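PDB 3H74: pyridoxal kinase from Lactobacillus plantarum, which probably catalyses the ATP-dependent phosphorylation of pyridoxal to pyridoxal 5'-phosphate. Local coordinates for residues P157-E160 with V161-A165. Numbering follows the deposited sequence.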
ATOM      1  N   PRO A 157       5.649  -5.781 -18.816  1.00 16.60           N
ATOM      2  CA  PRO A 157       7.066  -6.140 -18.715  1.00 16.27           C
ATOM      3  C   PRO A 157       7.257  -7.641 -18.523  1.00 15.89           C
ATOM      4  O   PRO A 157       6.336  -8.341 -18.086  1.00 15.52           O
ATOM      5  CB  PRO A 157       7.531  -5.385 -17.467  1.00 16.41           C
ATOM      6  CG  PRO A 157       6.297  -5.252 -16.635  1.00 16.38           C
ATOM      7  CD  PRO A 157       5.180  -5.055 -17.619  1.00 16.44           C
ATOM      8  N   ASP A 158       8.452  -8.119 -18.863  1.00 15.53           N
ATOM      9  CA  ASP A 158       8.840  -9.504 -18.651  1.00 15.50           C
ATOM     10  C   ASP A 158       9.100  -9.705 -17.165  1.00 14.79           C
ATOM     11  O   ASP A 158      10.098  -9.221 -16.627  1.00 14.70           O
ATOM     12  CB  ASP A 158      10.091  -9.840 -19.474  1.00 15.77           C
ATOM     13  CG  ASP A 158      10.426 -11.322 -19.466  1.00 16.99           C
ATOM     14  OD1 ASP A 158       9.942 -12.062 -18.586  1.00 17.64           O
ATOM     15  OD2 ASP A 158      11.184 -11.752 -20.363  1.00 18.67           O
ATOM     16  N   LEU A 159       8.187 -10.422 -16.516  1.00 14.65           N
ATOM     17  CA  LEU A 159       8.253 -10.665 -15.074  1.00 14.60           C
ATOM     18  C   LEU A 159       9.507 -11.436 -14.661  1.00 14.58           C
ATOM     19  O   LEU A 159      10.015 -11.257 -13.553  1.00 14.09           O
ATOM     20  CB  LEU A 159       6.984 -11.380 -14.594  1.00 14.47           C
ATOM     21  CG  LEU A 159       5.666 -10.608 -14.745  1.00 14.94           C
ATOM     22  CD1 LEU A 159       4.475 -11.508 -14.449  1.00 15.63           C
ATOM     23  CD2 LEU A 159       5.634  -9.352 -13.867  1.00 15.60           C
ATOM     24  N   GLU A 160      10.015 -12.269 -15.570  1.00 14.74           N
ATOM     25  CA  GLU A 160      11.259 -13.014 -15.341  1.00 14.97           C
ATOM     26  C   GLU A 160      12.482 -12.091 -15.258  1.00 14.37           C
ATOM     27  O   GLU A 160      13.522 -12.480 -14.728  1.00 14.87           O
ATOM     28  CB  GLU A 160      11.472 -14.065 -16.445  1.00 15.27           C
ATOM     29  CG  GLU A 160      10.286 -15.008 -16.675  1.00 18.32           C
ATOM     30  CD  GLU A 160      10.194 -16.126 -15.652  1.00 21.47           C
ATOM     31  OE1 GLU A 160      11.166 -16.344 -14.895  1.00 23.37           O
ATOM     32  OE2 GLU A 160       9.144 -16.803 -15.609  1.00 23.95           O
ATOM     33  N   VAL A 161      12.358 -10.877 -15.794  1.00 13.68           N
ATOM     34  CA  VAL A 161      13.442  -9.894 -15.749  1.00 13.29           C
ATOM     35  C   VAL A 161      13.209  -8.834 -14.656  1.00 12.66           C
ATOM     36  O   VAL A 161      14.106  -8.553 -13.855  1.00 12.64           O
ATOM     37  CB  VAL A 161      13.681  -9.230 -17.138  1.00 13.38           C
ATOM     38  CG1 VAL A 161      14.710  -8.116 -17.046  1.00 13.97           C
ATOM     39  CG2 VAL A 161      14.128 -10.269 -18.165  1.00 13.33           C
ATOM     40  N   ILE A 162      12.005  -8.264 -14.619  1.00 12.26           N
ATOM     41  CA  ILE A 162      11.717  -7.155 -13.701  1.00 12.05           C
ATOM     42  C   ILE A 162      11.622  -7.572 -12.227  1.00 11.74           C
ATOM     43  O   ILE A 162      12.122  -6.865 -11.350  1.00 12.10           O
ATOM     44  CB  ILE A 162      10.502  -6.291 -14.179  1.00 12.16           C
ATOM     45  CG1 ILE A 162      10.421  -4.971 -13.402  1.00 12.30           C
ATOM     46  CG2 ILE A 162       9.184  -7.066 -14.126  1.00 11.45           C
ATOM     47  CD1 ILE A 162       9.684  -3.861 -14.147  1.00 13.07           C
ATOM     48  N   LEU A 163      11.034  -8.735 -11.953  1.00 11.01           N
ATOM     49  CA  LEU A 163      10.932  -9.182 -10.564  1.00 10.90           C
ATOM     50  C   LEU A 163      12.308  -9.448  -9.910  1.00 10.72           C
ATOM     51  O   LEU A 163      12.569  -8.933  -8.829  1.00 10.44           O
ATOM     52  CB  LEU A 163       9.968 -10.364 -10.401  1.00 10.92           C
ATOM     53  CG  LEU A 163       8.472 -10.101 -10.628  1.00 11.62           C
ATOM     54  CD1 LEU A 163       7.691 -11.403 -10.649  1.00 12.16           C
ATOM     55  CD2 LEU A 163       7.907  -9.163  -9.572  1.00 13.66           C
ATOM     56  N   PRO A 164      13.205 -10.233 -10.559  1.00 11.09           N
ATOM     57  CA  PRO A 164      14.546 -10.370  -9.970  1.00 11.55           C
ATOM     58  C   PRO A 164      15.292  -9.039  -9.786  1.00 11.48           C
ATOM     59  O   PRO A 164      15.976  -8.857  -8.772  1.00 11.35           O
ATOM     60  CB  PRO A 164      15.278 -11.272 -10.972  1.00 11.76           C
ATOM     61  CG  PRO A 164      14.207 -12.044 -11.623  1.00 12.20           C
ATOM     62  CD  PRO A 164      13.064 -11.075 -11.761  1.00 10.94           C
ATOM     63  N   ALA A 165      15.153  -8.123 -10.743  1.00 12.67           N
ATOM     64  CA  ALA A 165      15.810  -6.818 -10.642  1.00 13.29           C
ATOM     65  C   ALA A 165      15.275  -6.017  -9.448  1.00 13.34           C
ATOM     66  O   ALA A 165      16.052  -5.444  -8.682  1.00 13.94           O
ATOM     67  CB  ALA A 165      15.646  -6.039 -11.921  1.00 13.80           C
TER
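The N-cap of helix 159-167 is made by Asp-158, whose two oxygen-bearing groups serve three amides of the first turn. Its backbone O takes both Val-161 N and Ile-162 N at 2.9 Å; the first N-H comes from above the carbonyl plane, the second nearly straight, with an N-H...O angle of 171°. A chi1 of -171° sets the carboxylate beside the residue's own carbonyl carbon, where OD1 accepts Glu-160 N at 3.0 Å, met from above the carboxylate plane. OD2 lies 4.0 Å from Val-161 CG2, the two side chains crossing at about a right angle. In this ribokinase-like fold the short helix lies against the three-stranded antiparallel sheet, with Leu-159 and Leu-163 on Ile-178 and Val-198, while Ile-162 also reaches Ala-145 of helix 142-149. Along that inner side Leu-163 CD1 packs on Leu-159 CB at 4.0 Å, and Ile-162 CG2 touches both Pro-157 CB (4.1 Å) and Leu-159 CD2. Leu-159 O accepts Leu-163 N at 3.2 Å. Pro-164 has no N-H to give Glu-160 O, and the helix is kinked there; its ring CG lies 3.2 Å from that oxygen.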